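Local coordinates for multiheme cytochrome cf (Carboxydothermus ferrireducens DSM 11255, PDB 6QVM), which probably passes electrons through its eleven c-type hemes to insoluble extracellular iron(III), working as a reductase inserted in the S-layer, at residues Thr278-Val283 with Tyr292-Ala297; Tyr287-Tyr292 with Asp304-Asn309. All coordinates share one frame; numbering follows the deposited sequence.

How the contacts relate
From the N terminus the chain first runs through strand 279-284, the start of contact 1, turns through the loop that holds the first half of contact 2, and returns as strand 292-295. Contact 1 thereby closes a beta hairpin. Strand 300-303 then comes back beside 292-295 as the last strand of the five-stranded antiparallel sheet, and the chain leaving it, 304-309, runs back along the hairpin loop to form contact 2. The segments alternate in sequence, so the two closures cross and share Tyr-292. Contact 1 lies inside the sheet; contact 2 ties the hairpin loop to the lead-in of helix 310-313 and meets a heme.

Contact 1: Thr278-Val283 with Tyr292-Ala297; sequences TELLFV and YAFDKA
Lys-296 reaches back over the start of the partner strand. Its CB and CG lie against Thr-278 O, CB at 3.5 Å, CD follows beside the Thr-278 carbonyl carbon, and CE touches Leu-280 CD2 at 3.5 Å, the two side chains crossing at about a right angle. Chi1 (-67°) sets CG anti to the carbonyl carbon, beside the backbone N; the rest of the chain is extended, and NZ hydrogen-bonds to Asn-275 OD1 and Ser-276 O. An alanine here would probably leave those two acceptors without their ammonium partner and open a gap beside Leu-280. The backbones pair antiparallel: Leu-280 N to Phe-294 O at 2.9 Å, Phe-294 N to Leu-280 O at 3.0 Å, and Lys-296 N to Thr-278 O at 3.1 Å. Leu-280 CB meets Phe-294 CB side by side, and the Phe-282 ring sets CE1 3.9 Å from Phe-294 CB, with Phe-294 N at its edge. Ala-293 CB packs on Leu-281 CD2 at 3.8 Å. The hairpin supplies the third and fourth strands of the five-stranded antiparallel sheet, between 270-275 and 300-303; Trp-301 of the latter meets both phenylalanine rings, and Leu-281 touches a heme c.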
# COMPACT_ATOMS: atom_id res chain seq x y z
N THR A 278 -8.43 -16.16 -9.46
CA THR A 278 -9.11 -17.33 -9.99
C THR A 278 -8.65 -17.75 -11.38
O THR A 278 -8.92 -18.88 -11.79
CB THR A 278 -10.63 -17.10 -10.03
OG1 THR A 278 -10.90 -15.91 -10.78
CG2 THR A 278 -11.20 -16.97 -8.63
N GLU A 279 -7.95 -16.88 -12.12
CA GLU A 279 -7.72 -17.18 -13.53
C GLU A 279 -6.39 -16.60 -13.98
O GLU A 279 -5.90 -15.61 -13.43
CB GLU A 279 -8.86 -16.63 -14.39
CG GLU A 279 -8.95 -17.25 -15.76
CD GLU A 279 -10.25 -16.92 -16.46
OE1 GLU A 279 -10.59 -15.72 -16.55
OE2 GLU A 279 -10.94 -17.87 -16.89
N LEU A 280 -5.81 -17.25 -14.99
CA LEU A 280 -4.61 -16.78 -15.67
C LEU A 280 -4.96 -16.42 -17.11
O LEU A 280 -5.61 -17.20 -17.81
CB LEU A 280 -3.53 -17.86 -15.66
CG LEU A 280 -2.99 -18.30 -14.30
CD1 LEU A 280 -1.85 -19.29 -14.49
CD2 LEU A 280 -2.53 -17.10 -13.49
N LEU A 281 -4.53 -15.23 -17.53
CA LEU A 281 -4.56 -14.83 -18.93
C LEU A 281 -3.13 -14.80 -19.46
O LEU A 281 -2.18 -14.61 -18.70
CB LEU A 281 -5.22 -13.46 -19.10
CG LEU A 281 -6.70 -13.33 -18.70
CD1 LEU A 281 -7.19 -11.93 -19.03
CD2 LEU A 281 -7.56 -14.38 -19.38
N PHE A 282 -2.99 -14.98 -20.77
CA PHE A 282 -1.68 -15.14 -21.38
C PHE A 282 -1.51 -14.13 -22.51
O PHE A 282 -2.43 -13.89 -23.29
CB PHE A 282 -1.49 -16.58 -21.87
CG PHE A 282 -1.49 -17.59 -20.75
CD1 PHE A 282 -2.68 -18.07 -20.23
CD2 PHE A 282 -0.30 -18.03 -20.20
CE1 PHE A 282 -2.68 -18.98 -19.19
CE2 PHE A 282 -0.29 -18.94 -19.15
CZ PHE A 282 -1.49 -19.42 -18.65
N VAL A 283 -0.31 -13.55 -22.57
CA VAL A 283 -0.01 -12.43 -23.45
C VAL A 283 1.09 -12.87 -24.41
O VAL A 283 2.19 -13.24 -23.98
CB VAL A 283 0.42 -11.19 -22.65
CG1 VAL A 283 0.91 -10.09 -23.57
CG2 VAL A 283 -0.75 -10.70 -21.79
N TYR A 292 -6.51 -19.35 -25.04
CA TYR A 292 -6.86 -20.06 -23.82
C TYR A 292 -6.53 -19.23 -22.59
O TYR A 292 -5.57 -18.46 -22.57
CB TYR A 292 -6.14 -21.41 -23.70
CG TYR A 292 -6.58 -22.48 -24.67
CD1 TYR A 292 -7.91 -22.62 -25.04
CD2 TYR A 292 -5.66 -23.38 -25.19
CE1 TYR A 292 -8.30 -23.61 -25.92
CE2 TYR A 292 -6.03 -24.37 -26.06
CZ TYR A 292 -7.36 -24.49 -26.42
OH TYR A 292 -7.73 -25.49 -27.30
N ALA A 293 -7.34 -19.41 -21.55
CA ALA A 293 -7.01 -19.01 -20.20
C ALA A 293 -6.85 -20.26 -19.35
O ALA A 293 -7.28 -21.35 -19.73
CB ALA A 293 -8.09 -18.09 -19.61
N PHE A 294 -6.22 -20.11 -18.19
CA PHE A 294 -6.06 -21.22 -17.25
C PHE A 294 -6.97 -20.97 -16.06
O PHE A 294 -6.83 -19.96 -15.36
CB PHE A 294 -4.61 -21.37 -16.80
CG PHE A 294 -4.34 -22.67 -16.09
CD1 PHE A 294 -4.43 -22.75 -14.71
CD2 PHE A 294 -4.00 -23.80 -16.80
CE1 PHE A 294 -4.19 -23.94 -14.05
CE2 PHE A 294 -3.76 -25.00 -16.15
CZ PHE A 294 -3.85 -25.07 -14.77
N ASP A 295 -7.90 -21.89 -15.83
CA ASP A 295 -8.81 -21.82 -14.69
C ASP A 295 -8.17 -22.52 -13.50
O ASP A 295 -7.92 -23.72 -13.55
CB ASP A 295 -10.15 -22.45 -15.05
CG ASP A 295 -11.20 -22.28 -13.97
OD1 ASP A 295 -11.09 -22.94 -12.91
OD2 ASP A 295 -12.14 -21.47 -14.17
N LYS A 296 -7.92 -21.76 -12.42
CA LYS A 296 -7.19 -22.32 -11.29
C LYS A 296 -8.01 -23.35 -10.52
O LYS A 296 -7.44 -24.29 -9.96
CB LYS A 296 -6.73 -21.20 -10.35
CG LYS A 296 -5.68 -20.28 -10.96
CD LYS A 296 -5.23 -19.19 -10.00
CE LYS A 296 -4.04 -18.44 -10.57
NZ LYS A 296 -3.62 -17.31 -9.71
N ALA A 297 -9.34 -23.19 -10.48
CA ALA A 297 -10.15 -24.08 -9.66
C ALA A 297 -10.24 -25.47 -10.27
O ALA A 297 -10.06 -26.47 -9.58
CB ALA A 297 -11.54 -23.48 -9.44
O HOH W 1 -10.67 -20.82 -11.08
O HOH W 2 -5.32 -15.77 -22.31

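Contact 2: Tyr287-Tyr292 with Asp304-Asn309; sequences YKYMPY and DSHTQN. With HEC (heme c), chain H.
The backbones of Tyr-287 to Tyr-292 and Asp-304 to Asn-309 run in opposite directions and are joined by two hydrogen bonds, Tyr-289 N to Gln-308 O at 3.2 Å and Asp-304 N to Pro-291 O at 2.8 Å. Between them Tyr-289 and His-306 lie side by side, their side chains pointing the same way. Tyr-289 CB rests on His-306 CB at 3.6 Å, and further out the edge of the imidazole is turned to the face of the phenol, centroids 5.4 Å apart and planes at 50°. Both rings end at one heme methyl, CMB: Tyr-289 brings CE2, CZ and OH to it, while His-306 meets it with CD2 and with NE2, the latter at 3.8 Å. Asp-304 fixes the rotation of the imidazole. Its OD2 accepts from His-306 ND1 at 2.7 Å through the syn lone pair, close to the ring plane, and also from His-306 N, which comes from above the carboxylate plane. A water bridges the two segments between Asp-304 OD2 and Met-290 O. The Gln-308 chain bends at chi2 (88°), which places CD near heme CBB; NE2 lies 3.6 Å from heme CBB. At the far end Asn-309 OD1 lies 3.4 Å from Tyr-287 CB and caps Val-312 N, while Tyr-287 OH is bound by Glu-342. Lys-288 extends past Thr-307 O and touches an N-acetylgalactosamine of the glycan. Asp-304 with His-306 forms an Asx turn that also holds a His-carboxylate hydrogen bond, and Asn-309 is the N-cap of helix 310-313; together with Tyr-289 and Gln-308, the turn's histidine forms part of the wall of a heme c pocket in this multiheme cytochrome.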
# COMPACT_ATOMS: atom_id res chain seq x y z
N TYR A 287 1.92 -9.07 -27.82
CA TYR A 287 1.19 -8.43 -26.73
C TYR A 287 -0.32 -8.56 -26.84
O TYR A 287 -1.06 -7.83 -26.15
CB TYR A 287 1.55 -6.94 -26.60
CG TYR A 287 2.99 -6.73 -26.24
CD1 TYR A 287 3.41 -6.78 -24.92
CD2 TYR A 287 3.94 -6.50 -27.23
CE1 TYR A 287 4.73 -6.58 -24.59
CE2 TYR A 287 5.27 -6.31 -26.91
CZ TYR A 287 5.66 -6.35 -25.58
OH TYR A 287 6.98 -6.17 -25.24
N LYS A 288 -0.82 -9.48 -27.67
CA LYS A 288 -2.24 -9.75 -27.74
C LYS A 288 -2.57 -10.98 -26.91
O LYS A 288 -1.75 -11.88 -26.76
CB LYS A 288 -2.71 -9.96 -29.18
CG LYS A 288 -2.43 -8.79 -30.09
CD LYS A 288 -3.38 -8.73 -31.27
CE LYS A 288 -2.97 -7.62 -32.23
NZ LYS A 288 -4.10 -7.19 -33.10
N TYR A 289 -3.79 -11.00 -26.37
CA TYR A 289 -4.20 -12.13 -25.56
C TYR A 289 -4.32 -13.39 -26.41
O TYR A 289 -4.47 -13.33 -27.63
CB TYR A 289 -5.51 -11.82 -24.85
CG TYR A 289 -5.36 -10.81 -23.74
CD1 TYR A 289 -4.75 -11.16 -22.54
CD2 TYR A 289 -5.80 -9.50 -23.89
CE1 TYR A 289 -4.60 -10.24 -21.52
CE2 TYR A 289 -5.65 -8.58 -22.87
CZ TYR A 289 -5.05 -8.96 -21.69
OH TYR A 289 -4.90 -8.05 -20.69
N MET A 290 -4.23 -14.53 -25.75
CA MET A 290 -4.14 -15.84 -26.36
C MET A 290 -5.48 -16.56 -26.29
O MET A 290 -6.35 -16.20 -25.50
CB MET A 290 -3.05 -16.66 -25.67
CG MET A 290 -1.71 -15.93 -25.58
SD MET A 290 -0.51 -16.53 -26.77
CE MET A 290 0.94 -16.53 -25.75
N PRO A 291 -5.68 -17.59 -27.12
CA PRO A 291 -7.01 -18.22 -27.19
C PRO A 291 -7.43 -18.99 -25.94
O PRO A 291 -8.63 -19.26 -25.79
CB PRO A 291 -6.88 -19.16 -28.40
CG PRO A 291 -5.42 -19.40 -28.56
CD PRO A 291 -4.78 -18.10 -28.17
N TYR A 292 -6.51 -19.35 -25.04
CA TYR A 292 -6.86 -20.06 -23.82
C TYR A 292 -6.53 -19.23 -22.59
O TYR A 292 -5.57 -18.46 -22.57
CB TYR A 292 -6.14 -21.41 -23.70
CG TYR A 292 -6.58 -22.48 -24.67
CD1 TYR A 292 -7.91 -22.62 -25.04
CD2 TYR A 292 -5.66 -23.38 -25.19
CE1 TYR A 292 -8.30 -23.61 -25.92
CE2 TYR A 292 -6.03 -24.37 -26.06
CZ TYR A 292 -7.36 -24.49 -26.42
OH TYR A 292 -7.73 -25.49 -27.30
N ASP A 304 -10.90 -18.66 -24.19
CA ASP A 304 -11.01 -17.27 -23.79
C ASP A 304 -11.06 -16.38 -25.02
O ASP A 304 -10.31 -16.60 -25.98
CB ASP A 304 -9.84 -16.85 -22.89
CG ASP A 304 -10.11 -15.57 -22.13
OD1 ASP A 304 -10.81 -15.64 -21.09
OD2 ASP A 304 -9.65 -14.50 -22.57
N SER A 305 -11.93 -15.38 -24.98
CA SER A 305 -12.23 -14.54 -26.14
C SER A 305 -11.59 -13.16 -26.06
O SER A 305 -12.00 -12.26 -26.80
CB SER A 305 -13.74 -14.42 -26.31
OG SER A 305 -14.35 -13.99 -25.11
N HIS A 306 -10.61 -12.97 -25.18
CA HIS A 306 -9.84 -11.73 -25.18
C HIS A 306 -8.94 -11.69 -26.40
O HIS A 306 -8.23 -12.65 -26.70
CB HIS A 306 -9.01 -11.61 -23.90
CG HIS A 306 -9.78 -11.14 -22.71
ND1 HIS A 306 -10.16 -11.99 -21.68
CD2 HIS A 306 -10.24 -9.91 -22.37
CE1 HIS A 306 -10.82 -11.30 -20.77
NE2 HIS A 306 -10.88 -10.04 -21.16
N THR A 307 -8.97 -10.56 -27.12
CA THR A 307 -8.08 -10.36 -28.25
C THR A 307 -7.40 -9.00 -28.23
O THR A 307 -6.67 -8.67 -29.18
CB THR A 307 -8.84 -10.52 -29.58
OG1 THR A 307 -9.98 -9.65 -29.60
CG2 THR A 307 -9.28 -11.96 -29.80
N GLN A 308 -7.61 -8.20 -27.19
CA GLN A 308 -7.01 -6.88 -27.11
C GLN A 308 -5.48 -6.96 -27.06
O GLN A 308 -4.90 -8.01 -26.77
CB GLN A 308 -7.51 -6.11 -25.88
CG GLN A 308 -9.02 -5.97 -25.77
CD GLN A 308 -9.67 -7.14 -25.05
OE1 GLN A 308 -9.23 -8.28 -25.17
NE2 GLN A 308 -10.71 -6.85 -24.28
N ASN A 309 -4.84 -5.84 -27.37
CA ASN A 309 -3.42 -5.66 -27.11
C ASN A 309 -3.27 -5.27 -25.65
O ASN A 309 -3.72 -4.20 -25.23
CB ASN A 309 -2.83 -4.60 -28.04
CG ASN A 309 -1.31 -4.48 -27.91
OD1 ASN A 309 -0.76 -4.51 -26.81
ND2 ASN A 309 -0.63 -4.35 -29.04
FE HEC H . -7.96 -5.02 -15.27
CHA HEC H . -8.75 -6.76 -12.38
CHB HEC H . -7.89 -8.00 -16.99
CHC HEC H . -7.44 -3.30 -18.21
CHD HEC H . -7.61 -2.11 -13.51
NA HEC H . -8.26 -7.00 -14.78
C1A HEC H . -8.55 -7.50 -13.52
C2A HEC H . -8.62 -8.94 -13.61
C3A HEC H . -8.38 -9.29 -14.88
C4A HEC H . -8.16 -8.08 -15.64
CMA HEC H . -8.35 -10.73 -15.43
CAA HEC H . -8.93 -9.90 -12.44
CBA HEC H . -10.46 -9.97 -12.31
CGA HEC H . -10.86 -10.97 -11.26
O1A HEC H . -10.44 -10.83 -10.08
O2A HEC H . -11.63 -11.90 -11.61
NB HEC H . -7.67 -5.54 -17.23
C1B HEC H . -7.79 -6.83 -17.72
C2B HEC H . -7.76 -6.74 -19.17
C3B HEC H . -7.63 -5.44 -19.52
C4B HEC H . -7.58 -4.66 -18.30
CMB HEC H . -7.85 -7.97 -20.10
CAB HEC H . -7.55 -4.84 -20.94
CBB HEC H . -8.82 -5.14 -21.77
NC HEC H . -7.56 -3.07 -15.76
C1C HEC H . -7.41 -2.56 -17.04
C2C HEC H . -7.25 -1.13 -16.94
C3C HEC H . -7.30 -0.79 -15.64
C4C HEC H . -7.50 -2.02 -14.88
CMC HEC H . -7.03 -0.18 -18.14
CAC HEC H . -7.15 0.61 -15.00
CBC HEC H . -8.32 1.53 -15.43
ND HEC H . -8.12 -4.53 -13.26
C1D HEC H . -7.98 -3.23 -12.79
C2D HEC H . -8.31 -3.21 -11.39
C3D HEC H . -8.67 -4.66 -11.02
C4D HEC H . -8.52 -5.40 -12.25
CMD HEC H . -8.26 -1.96 -10.49
CAD HEC H . -9.09 -5.24 -9.65
CBD HEC H . -10.32 -4.49 -9.12
CGD HEC H . -11.56 -4.95 -9.83
O1D HEC H . -11.50 -6.01 -10.49
O2D HEC H . -12.61 -4.26 -9.75
O HOH W 3 -7.31 -14.54 -23.80